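Mannan endo-1,6-alpha-mannosidase (Chaetomium thermophilum, PDB 6RY0) probably cleaves or transfers alpha-1,6-mannosidic linkages in mannans, consistent with a part in moving GPI-anchored glycoproteins into the fungal cell wall. Local coordinates at residues Y262-L267 against T292-D297; F273-T278 against K282-V287; V333-A338 against R344-L349. All coordinates share one frame; numbering follows the deposited sequence.

Contact 1 (Y262-L267 against T292-D297); sequences YNAALL and TGILRD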
ATOM      1  N   TYR A 262       3.604   7.553  -2.778  1.00  8.10           N
ATOM      2  CA  TYR A 262       2.512   6.599  -2.567  1.00  8.68           C
ATOM      3  C   TYR A 262       1.148   7.263  -2.599  1.00  7.49           C
ATOM      4  O   TYR A 262       0.165   6.571  -2.822  1.00  7.93           O
ATOM      5  CB  TYR A 262       2.715   5.761  -1.290  1.00 11.11           C
ATOM      6  CG  TYR A 262       2.408   6.399   0.062  1.00 12.33           C
ATOM      7  CD1 TYR A 262       2.602   7.760   0.322  1.00 13.09           C
ATOM      8  CD2 TYR A 262       1.938   5.613   1.095  1.00 14.16           C
ATOM      9  CE1 TYR A 262       2.343   8.316   1.564  1.00 14.89           C
ATOM     10  CE2 TYR A 262       1.695   6.178   2.348  1.00 15.05           C
ATOM     11  CZ  TYR A 262       1.875   7.535   2.575  1.00 15.77           C
ATOM     12  OH  TYR A 262       1.607   8.112   3.792  1.00 18.07           O
ATOM     13  N   ASN A 263       1.056   8.554  -2.334  1.00  7.21           N
ATOM     14  CA  ASN A 263      -0.236   9.229  -2.392  1.00  7.35           C
ATOM     15  C   ASN A 263      -0.752   9.312  -3.812  1.00  6.89           C
ATOM     16  O   ASN A 263      -1.865   8.858  -4.124  1.00  6.97           O
ATOM     17  CB  ASN A 263      -0.162  10.630  -1.756  1.00  7.58           C
ATOM     18  CG  ASN A 263      -0.370  10.610  -0.273  1.00  8.74           C
ATOM     19  OD1 ASN A 263      -1.114   9.770   0.240  1.00 10.05           O
ATOM     20  ND2 ASN A 263       0.225  11.566   0.433  1.00  9.26           N
ATOM     21  N   ALA A 264       0.043   9.840  -4.722  1.00  7.50           N
ATOM     22  CA  ALA A 264      -0.378   9.890  -6.122  1.00  7.10           C
ATOM     23  C   ALA A 264      -0.566   8.487  -6.668  1.00  6.59           C
ATOM     24  O   ALA A 264      -1.520   8.230  -7.408  1.00  6.77           O
ATOM     25  CB  ALA A 264       0.613  10.687  -6.972  1.00  8.02           C
ATOM     26  N   ALA A 265       0.334   7.564  -6.351  1.00  6.22           N
ATOM     27  CA  ALA A 265       0.223   6.229  -6.915  1.00  6.69           C
ATOM     28  C   ALA A 265      -1.022   5.501  -6.407  1.00  6.04           C
ATOM     29  O   ALA A 265      -1.631   4.742  -7.174  1.00  6.18           O
ATOM     30  CB  ALA A 265       1.475   5.393  -6.621  1.00  7.52           C
ATOM     31  N   LEU A 266      -1.412   5.690  -5.149  1.00  5.99           N
ATOM     32  CA  LEU A 266      -2.592   5.023  -4.643  1.00  5.83           C
ATOM     33  C   LEU A 266      -3.841   5.580  -5.318  1.00  5.85           C
ATOM     34  O   LEU A 266      -4.771   4.841  -5.623  1.00  6.24           O
ATOM     35  CB  LEU A 266      -2.670   5.141  -3.114  1.00  6.04           C
ATOM     36  CG  LEU A 266      -3.760   4.280  -2.467  1.00  6.40           C
ATOM     37  CD1 LEU A 266      -3.733   2.845  -2.947  1.00  6.49           C
ATOM     38  CD2 LEU A 266      -3.578   4.324  -0.967  1.00  7.13           C
ATOM     39  N   LEU A 267      -3.901   6.897  -5.529  1.00  5.91           N
ATOM     40  CA  LEU A 267      -5.021   7.465  -6.253  1.00  5.73           C
ATOM     41  C   LEU A 267      -5.062   6.953  -7.689  1.00  5.97           C
ATOM     42  O   LEU A 267      -6.147   6.671  -8.209  1.00  6.30           O
ATOM     43  CB  LEU A 267      -4.999   8.977  -6.217  1.00  6.57           C
ATOM     44  CG  LEU A 267      -5.201   9.601  -4.828  1.00  6.75           C
ATOM     45  CD1 LEU A 267      -5.258  11.106  -4.942  1.00  7.61           C
ATOM     46  CD2 LEU A 267      -6.414   9.072  -4.139  1.00  7.25           C
ATOM     47  N   THR A 292       0.259  11.076 -15.760  1.00  7.18           N
ATOM     48  CA  THR A 292       1.126  12.127 -16.278  1.00  7.23           C
ATOM     49  C   THR A 292       1.882  12.799 -15.137  1.00  7.03           C
ATOM     50  O   THR A 292       3.093  13.005 -15.208  1.00  7.60           O
ATOM     51  CB  THR A 292       0.326  13.144 -17.087  1.00  7.94           C
ATOM     52  OG1 THR A 292      -0.221  12.469 -18.222  1.00  8.93           O
ATOM     53  CG2 THR A 292       1.138  14.334 -17.541  1.00  8.76           C
ATOM     54  N   GLY A 293       1.165  13.134 -14.073  1.00  7.13           N
ATOM     55  CA  GLY A 293       1.796  13.769 -12.939  1.00  7.37           C
ATOM     56  C   GLY A 293       2.862  12.894 -12.293  1.00  7.23           C
ATOM     57  O   GLY A 293       3.944  13.394 -11.944  1.00  7.39           O
ATOM     58  N   ILE A 294       2.568  11.617 -12.113  1.00  6.61           N
ATOM     59  CA  ILE A 294       3.526  10.721 -11.475  1.00  6.83           C
ATOM     60  C   ILE A 294       4.802  10.591 -12.279  1.00  7.36           C
ATOM     61  O   ILE A 294       5.917  10.637 -11.732  1.00  7.90           O
ATOM     62  CB  ILE A 294       2.867   9.360 -11.252  1.00  7.00           C
ATOM     63  CG1 ILE A 294       1.842   9.433 -10.136  1.00  7.34           C
ATOM     64  CG2 ILE A 294       3.894   8.269 -10.992  1.00  8.20           C
ATOM     65  CD1 ILE A 294       0.831   8.290 -10.140  1.00  8.17           C
ATOM     66  N   LEU A 295       4.653  10.416 -13.582  1.00  7.52           N
ATOM     67  CA  LEU A 295       5.810  10.264 -14.441  1.00  8.14           C
ATOM     68  C   LEU A 295       6.654  11.530 -14.437  1.00  8.72           C
ATOM     69  O   LEU A 295       7.878  11.465 -14.463  1.00 12.08           O
ATOM     70  CB  LEU A 295       5.397   9.886 -15.866  1.00  8.80           C
ATOM     71  CG  LEU A 295       4.760   8.516 -15.980  1.00  9.33           C
ATOM     72  CD1 LEU A 295       4.129   8.337 -17.337  1.00 10.90           C
ATOM     73  CD2 LEU A 295       5.720   7.377 -15.670  1.00 10.71           C
ATOM     74  N   ARG A 296       6.004  12.685 -14.393  1.00  7.55           N
ATOM     75  CA  ARG A 296       6.693  13.963 -14.338  1.00  8.16           C
ATOM     76  C   ARG A 296       7.420  14.180 -13.020  1.00  8.32           C
ATOM     77  O   ARG A 296       8.532  14.708 -12.980  1.00  9.64           O
ATOM     78  CB  ARG A 296       5.636  15.058 -14.559  1.00  8.24           C
ATOM     79  CG  ARG A 296       6.120  16.484 -14.437  1.00  8.69           C
ATOM     80  CD  ARG A 296       4.958  17.457 -14.380  1.00  9.09           C
ATOM     81  NE  ARG A 296       4.227  17.263 -13.124  1.00  8.62           N
ATOM     82  CZ  ARG A 296       2.911  17.320 -12.948  1.00  8.38           C
ATOM     83  NH1 ARG A 296       2.094  17.611 -13.956  1.00  9.19           N
ATOM     84  NH2 ARG A 296       2.405  17.074 -11.751  1.00  8.11           N
ATOM     85  N   ASP A 297       6.752  13.827 -11.932  1.00  7.82           N
ATOM     86  CA  ASP A 297       7.229  14.212 -10.616  1.00  8.31           C
ATOM     87  C   ASP A 297       8.145  13.204  -9.940  1.00  7.95           C
ATOM     88  O   ASP A 297       9.093  13.612  -9.249  1.00  9.33           O
ATOM     89  CB  ASP A 297       6.032  14.480  -9.689  1.00  8.41           C
ATOM     90  CG  ASP A 297       5.187  15.668 -10.121  1.00  8.86           C
ATOM     91  OD1 ASP A 297       5.744  16.568 -10.805  1.00  9.94           O
ATOM     92  OD2 ASP A 297       3.997  15.719  -9.740  1.00  8.92           O
TER
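A264 and A265 meet I294 where helix 261-278 and helix 281-298 lie side by side as an alpha-alpha hairpin. Such helix pairs build the (alpha/alpha)6 barrel of family 76 glycoside hydrolases. The contact is small and buried, and one side chain does most of the work. I294 CG1 sits beside its own backbone N (chi1 -72°), and the chain then runs on extended towards helix 261-278. Its CG1 meets A264 CB at 3.6 Å. The terminal I294 CD1 passes the methyl and settles on the backbone, 3.6 Å from A264 O and 3.9 Å from A265 CA. The two alanines keep this side of the helix low, and the isoleucine branch lies directly against the main chain. The nearest CA atoms, those of A264 and I294, are 6.7 Å apart. M331 of helix 323-337 also touches I294, and V327 and W330 of that helix touch A265. A third helix therefore covers the apolar patch. Beyond the patch, R296 and D297 form a salt bridge within their own helix. The arginine grips side-on with NE and NH2, one nitrogen to each carboxylate oxygen. R296 NH1 bonds to T239 O. The bond from R296 NE to D297 OD1 is 2.9 Å long and nearly straight at 176°, with the oxygen in the guanidinium plane but met from above the carboxylate plane.

Contact 2 (F273-T278 against K282-V287); sequences FMWNYT and KWKDRV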
ATOM      1  N   PHE A 273      -9.076   1.116 -11.020  1.00  6.77           N
ATOM      2  CA  PHE A 273     -10.164   0.233 -10.687  1.00  7.19           C
ATOM      3  C   PHE A 273     -11.507   0.863 -11.027  1.00  7.19           C
ATOM      4  O   PHE A 273     -12.389   0.171 -11.556  1.00  8.26           O
ATOM      5  CB  PHE A 273     -10.101  -0.213  -9.197  1.00  6.96           C
ATOM      6  CG  PHE A 273      -9.141  -1.357  -8.959  1.00  6.94           C
ATOM      7  CD1 PHE A 273      -7.790  -1.123  -8.712  1.00  7.68           C
ATOM      8  CD2 PHE A 273      -9.576  -2.664  -8.957  1.00  7.28           C
ATOM      9  CE1 PHE A 273      -6.916  -2.185  -8.511  1.00  8.10           C
ATOM     10  CE2 PHE A 273      -8.700  -3.727  -8.767  1.00  7.91           C
ATOM     11  CZ  PHE A 273      -7.367  -3.480  -8.539  1.00  7.93           C
ATOM     12  N   MET A 274     -11.672   2.152 -10.762  1.00  7.07           N
ATOM     13  CA  MET A 274     -12.918   2.825 -11.102  1.00  7.47           C
ATOM     14  C   MET A 274     -13.131   2.883 -12.610  1.00  7.74           C
ATOM     15  O   MET A 274     -14.262   2.714 -13.083  1.00  8.91           O
ATOM     16  CB  MET A 274     -12.999   4.234 -10.547  1.00  7.53           C
ATOM     17  CG  MET A 274     -13.071   4.306  -9.029  1.00  8.09           C
ATOM     18  SD  MET A 274     -14.556   3.535  -8.336  1.00  9.37           S
ATOM     19  CE  MET A 274     -15.782   4.759  -8.797  1.00 11.14           C
ATOM     20  N   TRP A 275     -12.095   3.147 -13.384  1.00  8.30           N
ATOM     21  CA  TRP A 275     -12.192   3.124 -14.838  1.00  8.15           C
ATOM     22  C   TRP A 275     -12.617   1.749 -15.330  1.00  9.03           C
ATOM     23  O   TRP A 275     -13.501   1.620 -16.175  1.00  9.59           O
ATOM     24  CB  TRP A 275     -10.853   3.535 -15.452  1.00  8.72           C
ATOM     25  CG  TRP A 275     -10.674   3.182 -16.881  1.00  9.85           C
ATOM     26  CD1 TRP A 275      -9.665   2.414 -17.382  1.00 11.31           C
ATOM     27  CD2 TRP A 275     -11.475   3.579 -18.019  1.00 10.66           C
ATOM     28  NE1 TRP A 275      -9.776   2.315 -18.748  1.00 13.13           N
ATOM     29  CE2 TRP A 275     -10.867   3.028 -19.164  1.00 12.40           C
ATOM     30  CE3 TRP A 275     -12.640   4.351 -18.181  1.00 11.32           C
ATOM     31  CZ2 TRP A 275     -11.401   3.184 -20.429  1.00 13.59           C
ATOM     32  CZ3 TRP A 275     -13.161   4.509 -19.459  1.00 13.29           C
ATOM     33  CH2 TRP A 275     -12.523   3.934 -20.555  1.00 14.41           C
ATOM     34  N   ASN A 276     -11.984   0.708 -14.808  1.00  8.96           N
ATOM     35  CA  ASN A 276     -12.287  -0.650 -15.235  1.00  9.98           C
ATOM     36  C   ASN A 276     -13.734  -1.003 -14.891  1.00 10.10           C
ATOM     37  O   ASN A 276     -14.438  -1.596 -15.693  1.00 11.25           O
ATOM     38  CB  ASN A 276     -11.286  -1.600 -14.572  1.00 10.04           C
ATOM     39  CG  ASN A 276     -11.467  -3.022 -15.012  1.00 11.37           C
ATOM     40  OD1 ASN A 276     -12.385  -3.708 -14.554  1.00 12.69           O
ATOM     41  ND2 ASN A 276     -10.584  -3.499 -15.868  1.00 12.41           N
ATOM     42  N   TYR A 277     -14.179  -0.616 -13.699  1.00  9.88           N
ATOM     43  CA  TYR A 277     -15.524  -0.954 -13.231  1.00 10.65           C
ATOM     44  C   TYR A 277     -16.606  -0.160 -13.963  1.00 11.00           C
ATOM     45  O   TYR A 277     -17.598  -0.729 -14.416  1.00 11.99           O
ATOM     46  CB  TYR A 277     -15.594  -0.694 -11.736  1.00 10.32           C
ATOM     47  CG  TYR A 277     -16.914  -1.070 -11.124  1.00 11.35           C
ATOM     48  CD1 TYR A 277     -17.311  -2.402 -11.060  1.00 13.20           C
ATOM     49  CD2 TYR A 277     -17.772  -0.117 -10.608  1.00 12.66           C
ATOM     50  CE1 TYR A 277     -18.490  -2.765 -10.483  1.00 15.19           C
ATOM     51  CE2 TYR A 277     -18.998  -0.496 -10.004  1.00 13.98           C
ATOM     52  CZ  TYR A 277     -19.311  -1.834  -9.959  1.00 15.10           C
ATOM     53  OH  TYR A 277     -20.471  -2.311  -9.360  1.00 18.25           O
ATOM     54  N   THR A 278     -16.414   1.151 -14.076  1.00 11.26           N
ATOM     55  CA  THR A 278     -17.455   2.030 -14.601  1.00 12.46           C
ATOM     56  C   THR A 278     -17.427   2.222 -16.102  1.00 12.80           C
ATOM     57  O   THR A 278     -18.459   2.527 -16.701  1.00 14.26           O
ATOM     58  CB  THR A 278     -17.394   3.442 -13.972  1.00 12.34           C
ATOM     59  OG1 THR A 278     -16.227   4.133 -14.417  1.00 11.15           O
ATOM     60  CG2 THR A 278     -17.465   3.411 -12.455  1.00 12.65           C
ATOM     61  N   LYS A 282     -14.662   9.834 -17.551  1.00 11.05           N
ATOM     62  CA  LYS A 282     -14.084  10.706 -16.536  1.00 10.77           C
ATOM     63  C   LYS A 282     -12.998   9.983 -15.741  1.00  9.84           C
ATOM     64  O   LYS A 282     -12.000  10.595 -15.353  1.00  9.82           O
ATOM     65  CB  LYS A 282     -15.142  11.319 -15.619  1.00 12.77           C
ATOM     66  CG  LYS A 282     -15.663  10.484 -14.508  1.00 14.63           C
ATOM     67  CD  LYS A 282     -16.751  11.238 -13.714  1.00 16.84           C
ATOM     68  CE  LYS A 282     -17.267  10.388 -12.564  1.00 18.26           C
ATOM     69  NZ  LYS A 282     -18.412  10.992 -11.907  1.00 19.16           N
ATOM     70  N   TRP A 283     -13.178   8.703 -15.490  1.00  8.95           N
ATOM     71  CA  TRP A 283     -12.168   7.934 -14.791  1.00  8.26           C
ATOM     72  C   TRP A 283     -10.954   7.661 -15.649  1.00  8.25           C
ATOM     73  O   TRP A 283      -9.843   7.635 -15.121  1.00  8.64           O
ATOM     74  CB  TRP A 283     -12.748   6.645 -14.183  1.00  8.80           C
ATOM     75  CG  TRP A 283     -13.604   6.936 -12.993  1.00  8.86           C
ATOM     76  CD1 TRP A 283     -14.961   6.777 -12.880  1.00  8.65           C
ATOM     77  CD2 TRP A 283     -13.167   7.441 -11.732  1.00  8.60           C
ATOM     78  NE1 TRP A 283     -15.392   7.171 -11.648  1.00  9.33           N
ATOM     79  CE2 TRP A 283     -14.305   7.579 -10.914  1.00  8.77           C
ATOM     80  CE3 TRP A 283     -11.916   7.777 -11.211  1.00  9.25           C
ATOM     81  CZ2 TRP A 283     -14.216   8.049  -9.598  1.00 10.48           C
ATOM     82  CZ3 TRP A 283     -11.850   8.238  -9.914  1.00 10.90           C
ATOM     83  CH2 TRP A 283     -12.984   8.395  -9.138  1.00 11.31           C
ATOM     84  N   LYS A 284     -11.128   7.436 -16.942  1.00  8.85           N
ATOM     85  CA  LYS A 284      -9.973   7.334 -17.824  0.52  8.98           C
ATOM     86  C   LYS A 284      -9.160   8.614 -17.778  1.00  8.72           C
ATOM     87  O   LYS A 284      -7.933   8.579 -17.713  1.00  9.11           O
ATOM     88  CB  LYS A 284     -10.371   7.017 -19.267  0.52 10.21           C
ATOM     89  CG  LYS A 284      -9.144   6.720 -20.123  0.52 11.26           C
ATOM     90  CD  LYS A 284      -9.486   6.362 -21.539  0.52 11.62           C
ATOM     91  CE  LYS A 284      -8.240   6.116 -22.377  0.52 12.68           C
ATOM     92  NZ  LYS A 284      -7.397   7.333 -22.525  0.52 13.35           N
ATOM     93  N   ASP A 285      -9.840   9.753 -17.827  1.00  9.29           N
ATOM     94  CA  ASP A 285      -9.159  11.039 -17.786  1.00  9.74           C
ATOM     95  C   ASP A 285      -8.387  11.209 -16.500  1.00  9.09           C
ATOM     96  O   ASP A 285      -7.262  11.730 -16.497  1.00  9.35           O
ATOM     97  CB  ASP A 285     -10.150  12.205 -17.918  1.00 12.32           C
ATOM     98  CG  ASP A 285     -10.841  12.278 -19.244  1.00 15.92           C
ATOM     99  OD1 ASP A 285     -10.357  11.680 -20.222  1.00 15.57           O
ATOM    100  OD2 ASP A 285     -11.854  12.996 -19.325  1.00 18.77           O
ATOM    101  N   ARG A 286      -8.981  10.774 -15.388  1.00  8.77           N
ATOM    102  CA  ARG A 286      -8.325  10.876 -14.085  1.00  8.55           C
ATOM    103  C   ARG A 286      -7.101   9.958 -14.016  1.00  8.11           C
ATOM    104  O   ARG A 286      -6.056  10.366 -13.516  1.00  8.31           O
ATOM    105  CB  ARG A 286      -9.328  10.581 -12.961  1.00  8.67           C
ATOM    106  CG  ARG A 286     -10.373  11.667 -12.817  1.00  9.33           C
ATOM    107  CD  ARG A 286     -11.591  11.222 -12.050  1.00  9.53           C
ATOM    108  NE  ARG A 286     -12.606  12.254 -12.140  1.00 11.79           N
ATOM    109  CZ  ARG A 286     -13.682  12.310 -11.393  1.00 12.46           C
ATOM    110  NH1 ARG A 286     -13.913  11.383 -10.473  1.00 12.96           N
ATOM    111  NH2 ARG A 286     -14.541  13.312 -11.591  1.00 14.64           N
ATOM    112  N   VAL A 287      -7.218   8.722 -14.528  1.00  7.87           N
ATOM    113  CA  VAL A 287      -6.061   7.847 -14.645  1.00  7.51           C
ATOM    114  C   VAL A 287      -4.963   8.538 -15.425  1.00  7.27           C
ATOM    115  O   VAL A 287      -3.800   8.580 -15.000  1.00  7.55           O
ATOM    116  CB  VAL A 287      -6.470   6.521 -15.327  1.00  7.64           C
ATOM    117  CG1 VAL A 287      -5.256   5.728 -15.825  1.00  8.38           C
ATOM    118  CG2 VAL A 287      -7.314   5.659 -14.386  1.00  8.54           C
TER
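W283 places CG beside its backbone N (chi1 -73°), which lays the indole along helix 261-278 with one face turned to M274. W275 does the reverse: its CG lies anti to the backbone N (chi1 163°), and the ring runs out beside K284. M274 CB stands over the face of the W283 indole, 3.5 Å from the centroid of the five-membered ring. This is a CH-pi contact. The methionine chain is bent at both later torsions and folds back across the same face, so that CE comes within 3.7 Å of W283 CZ2. SD lies above the face at a distance, 5.1 Å from the six-membered centroid, a Met-aromatic contact. On the opposite face R286 NH1 lies over the rim. The two segments are the ends of an alpha-alpha hairpin next to its short turn, and their axes run antiparallel at 158°. Here the backbones come close, with W275 CA and W283 CA 4.8 Å apart. The side chains touch as well, W275 CB to W283 CB at 3.9 Å. V287 CG2 fills in beside W275 CB. T278 OG1 bonds to M274 O at 2.8 Å, above the carbonyl plane, and T278 N reaches that oxygen from the other face. The same hydroxyl oxygen lies 3.3 Å from W283 CD1. W283 NE1 bonds to E223 of helix 216-231. Replacing W283 by an alanine removes the face that M274 packs on, and would probably open a gap there and leave E223 without its indole N-H partner. K284 CB rests over the six-membered ring of W275, 3.6 Å from its centroid. In one of its two conformers K284 NZ makes a salt bridge to D288.

Contact 3 (V333-A338 against R344-L349); sequences VVTQIA and RILPVL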
ATOM      1  N   VAL A 333      -0.069  -3.197 -11.485  1.00  6.71           N
ATOM      2  CA  VAL A 333      -1.469  -3.632 -11.557  1.00  6.81           C
ATOM      3  C   VAL A 333      -2.304  -2.690 -12.438  1.00  6.86           C
ATOM      4  O   VAL A 333      -3.184  -3.152 -13.172  1.00  7.53           O
ATOM      5  CB  VAL A 333      -2.064  -3.798 -10.144  1.00  7.13           C
ATOM      6  CG1 VAL A 333      -3.581  -3.939 -10.191  1.00  8.04           C
ATOM      7  CG2 VAL A 333      -1.434  -4.987  -9.481  1.00  8.25           C
ATOM      8  N   VAL A 334      -2.014  -1.380 -12.403  1.00  6.83           N
ATOM      9  CA  VAL A 334      -2.703  -0.439 -13.263  1.00  7.00           C
ATOM     10  C   VAL A 334      -2.605  -0.875 -14.729  1.00  7.10           C
ATOM     11  O   VAL A 334      -3.553  -0.721 -15.484  1.00  7.76           O
ATOM     12  CB  VAL A 334      -2.187   0.984 -13.039  1.00  7.06           C
ATOM     13  CG1 VAL A 334      -2.639   1.952 -14.128  1.00  7.71           C
ATOM     14  CG2 VAL A 334      -2.604   1.476 -11.659  1.00  7.39           C
ATOM     15  N   THR A 335      -1.460  -1.427 -15.148  1.00  7.47           N
ATOM     16  CA  THR A 335      -1.322  -1.841 -16.542  1.00  8.01           C
ATOM     17  C   THR A 335      -2.243  -3.000 -16.902  1.00  8.05           C
ATOM     18  O   THR A 335      -2.518  -3.213 -18.090  1.00  9.48           O
ATOM     19  CB  THR A 335       0.119  -2.202 -16.921  1.00  8.01           C
ATOM     20  OG1 THR A 335       0.521  -3.466 -16.379  1.00  8.56           O
ATOM     21  CG2 THR A 335       1.047  -1.105 -16.562  1.00  8.66           C
ATOM     22  N   GLN A 336      -2.687  -3.785 -15.908  1.00  8.03           N
ATOM     23  CA  GLN A 336      -3.595  -4.889 -16.165  1.00  8.62           C
ATOM     24  C   GLN A 336      -5.046  -4.434 -16.259  1.00  9.81           C
ATOM     25  O   GLN A 336      -5.787  -4.886 -17.114  1.00 12.33           O
ATOM     26  CB  GLN A 336      -3.489  -5.928 -15.065  1.00  8.66           C
ATOM     27  CG  GLN A 336      -2.141  -6.529 -14.880  1.00  8.68           C
ATOM     28  CD  GLN A 336      -2.150  -7.536 -13.758  1.00  8.34           C
ATOM     29  OE1 GLN A 336      -2.523  -7.205 -12.650  1.00  9.23           O
ATOM     30  NE2 GLN A 336      -1.806  -8.788 -14.056  1.00  9.35           N
ATOM     31  N   ILE A 337      -5.431  -3.528 -15.363  1.00  9.60           N
ATOM     32  CA  ILE A 337      -6.832  -3.155 -15.354  0.60 10.88           C
ATOM     33  C   ILE A 337      -7.146  -1.897 -16.110  1.00 10.35           C
ATOM     34  O   ILE A 337      -8.310  -1.688 -16.467  1.00 10.97           O
ATOM     35  CB  ILE A 337      -7.338  -3.028 -13.988  0.60  9.99           C
ATOM     36  CG1 ILE A 337      -6.512  -2.005 -13.240  0.60  8.67           C
ATOM     37  CG2 ILE A 337      -7.291  -4.370 -13.300  0.60 11.00           C
ATOM     38  CD1 ILE A 337      -7.054  -1.650 -11.880  0.60  9.19           C
ATOM     39  N   ALA A 338      -6.115  -1.138 -16.498  1.00 10.56           N
ATOM     40  CA  ALA A 338      -6.243  -0.021 -17.426  1.00 10.02           C
ATOM     41  C   ALA A 338      -5.193  -0.242 -18.516  1.00 10.28           C
ATOM     42  O   ALA A 338      -4.157   0.408 -18.555  1.00  9.94           O
ATOM     43  CB  ALA A 338      -6.059   1.315 -16.735  1.00  9.91           C
ATOM     44  N   ARG A 344       3.112   3.326 -21.257  1.00 10.47           N
ATOM     45  CA  ARG A 344       3.594   4.451 -20.484  1.00  9.95           C
ATOM     46  C   ARG A 344       4.276   3.989 -19.187  1.00 10.28           C
ATOM     47  O   ARG A 344       5.124   4.690 -18.663  1.00 14.27           O
ATOM     48  CB  ARG A 344       2.470   5.418 -20.115  1.00 10.70           C
ATOM     49  CG  ARG A 344       1.784   6.050 -21.324  1.00 11.85           C
ATOM     50  CD  ARG A 344       0.714   7.032 -20.881  1.00 11.96           C
ATOM     51  NE  ARG A 344       1.315   8.203 -20.277  1.00 11.94           N
ATOM     52  CZ  ARG A 344       0.611   9.180 -19.685  1.00 12.14           C
ATOM     53  NH1 ARG A 344      -0.689   9.062 -19.482  1.00 13.98           N
ATOM     54  NH2 ARG A 344       1.231  10.274 -19.275  1.00 13.46           N
ATOM     55  N   ILE A 345       3.873   2.849 -18.661  1.00  8.40           N
ATOM     56  CA  ILE A 345       4.266   2.432 -17.335  1.00  7.94           C
ATOM     57  C   ILE A 345       5.382   1.370 -17.373  1.00  7.88           C
ATOM     58  O   ILE A 345       6.384   1.512 -16.675  1.00  8.35           O
ATOM     59  CB  ILE A 345       3.054   1.905 -16.526  1.00  7.60           C
ATOM     60  CG1 ILE A 345       2.120   3.093 -16.207  1.00  7.78           C
ATOM     61  CG2 ILE A 345       3.520   1.175 -15.259  1.00  7.68           C
ATOM     62  CD1 ILE A 345       0.826   2.670 -15.513  1.00  8.63           C
ATOM     63  N   LEU A 346       5.197   0.273 -18.104  1.00  8.38           N
ATOM     64  CA  LEU A 346       6.137  -0.841 -17.970  1.00  8.79           C
ATOM     65  C   LEU A 346       7.577  -0.470 -18.283  1.00  8.61           C
ATOM     66  O   LEU A 346       8.466  -0.902 -17.560  1.00  8.69           O
ATOM     67  CB  LEU A 346       5.691  -2.076 -18.745  1.00  9.63           C
ATOM     68  CG  LEU A 346       4.378  -2.691 -18.262  1.00 11.24           C
ATOM     69  CD1 LEU A 346       4.112  -3.985 -19.011  1.00 13.62           C
ATOM     70  CD2 LEU A 346       4.336  -2.964 -16.775  1.00 11.98           C
ATOM     71  N   PRO A 347       7.859   0.333 -19.327  1.00  9.11           N
ATOM     72  CA  PRO A 347       9.277   0.650 -19.598  1.00 10.36           C
ATOM     73  C   PRO A 347       9.930   1.443 -18.485  1.00  9.79           C
ATOM     74  O   PRO A 347      11.137   1.304 -18.239  1.00 10.34           O
ATOM     75  CB  PRO A 347       9.208   1.437 -20.911  1.00 11.77           C
ATOM     76  CG  PRO A 347       7.947   0.968 -21.546  1.00 12.52           C
ATOM     77  CD  PRO A 347       6.982   0.788 -20.412  1.00 10.25           C
ATOM     78  N   VAL A 348       9.166   2.306 -17.803  1.00  9.45           N
ATOM     79  CA  VAL A 348       9.691   3.121 -16.734  0.51  9.87           C
ATOM     80  C   VAL A 348       9.882   2.282 -15.451  1.00  8.57           C
ATOM     81  O   VAL A 348      10.867   2.423 -14.727  1.00  9.28           O
ATOM     82  CB  VAL A 348       8.718   4.310 -16.555  0.51 10.85           C
ATOM     83  CG1 VAL A 348       9.163   5.200 -15.459  0.51 11.20           C
ATOM     84  CG2 VAL A 348       8.544   5.081 -17.894  0.51 11.86           C
ATOM     85  N   LEU A 349       8.944   1.376 -15.171  1.00  8.14           N
ATOM     86  CA  LEU A 349       9.172   0.459 -14.062  1.00  7.67           C
ATOM     87  C   LEU A 349      10.415  -0.388 -14.326  1.00  8.01           C
ATOM     88  O   LEU A 349      11.149  -0.722 -13.387  1.00  8.17           O
ATOM     89  CB  LEU A 349       7.962  -0.407 -13.766  1.00  7.69           C
ATOM     90  CG  LEU A 349       6.698   0.347 -13.355  1.00  7.58           C
ATOM     91  CD1 LEU A 349       5.617  -0.646 -12.983  1.00  7.91           C
ATOM     92  CD2 LEU A 349       6.960   1.353 -12.234  1.00  8.38           C
TER
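T335 CG2 is the central methyl of this contact. It meets I345 CG2 at 3.6 Å and L346 CD2 at 3.8 Å, so one methyl touches two neighbouring side chains of helix 342-358. On its flank V334 CG1 meets I345 CD1 at 3.8 Å, the two side chains crossing at about a right angle. The torsion of T335 sorts its two branches. With chi1 at 74°, OG1 lies between the backbone N and the carbonyl carbon and bonds back to A332 O. CG2 is left to face helix 342-358. I345 is held in turn by L291 of helix 281-298 and M331 of helix 323-337. L346 also touches I404, and V334 packs on A272 of helix 261-278 and on T341. Helices 323-337 and 342-358 form an antiparallel hairpin of the (alpha/alpha)6 barrel, their axes 9.9 Å apart at closest approach. Helix 342-358 is kinked near P347, whose N has no hydrogen to give. No hydrogen bond crosses between the segments, which are joined by methyl and methine packing alone. With no directional bond across, the pairing here rests on the fit of largely buried apolar groups.

Overall arrangement
Contacts 1 and 2 join the same two helices, 261-278 and 281-298, with contact 2 nested near the turn and contact 1 towards the far ends. Contact 3 closes the next hairpin along the chain. Contacts 1 and 3 are buried and aliphatic, and each is small. Contact 2 lies farther from the chain centre, is partly buried, and covers the most area with aromatic faces, sulfur and a lysine chain. The hairpins are tied together at both places. T292 OG1 of contact 1 meets R344 NH2 of contact 3 in a probable hydrogen bond, and N276 ND2 of contact 2 meets I337 O. All three lie away from the calcium site.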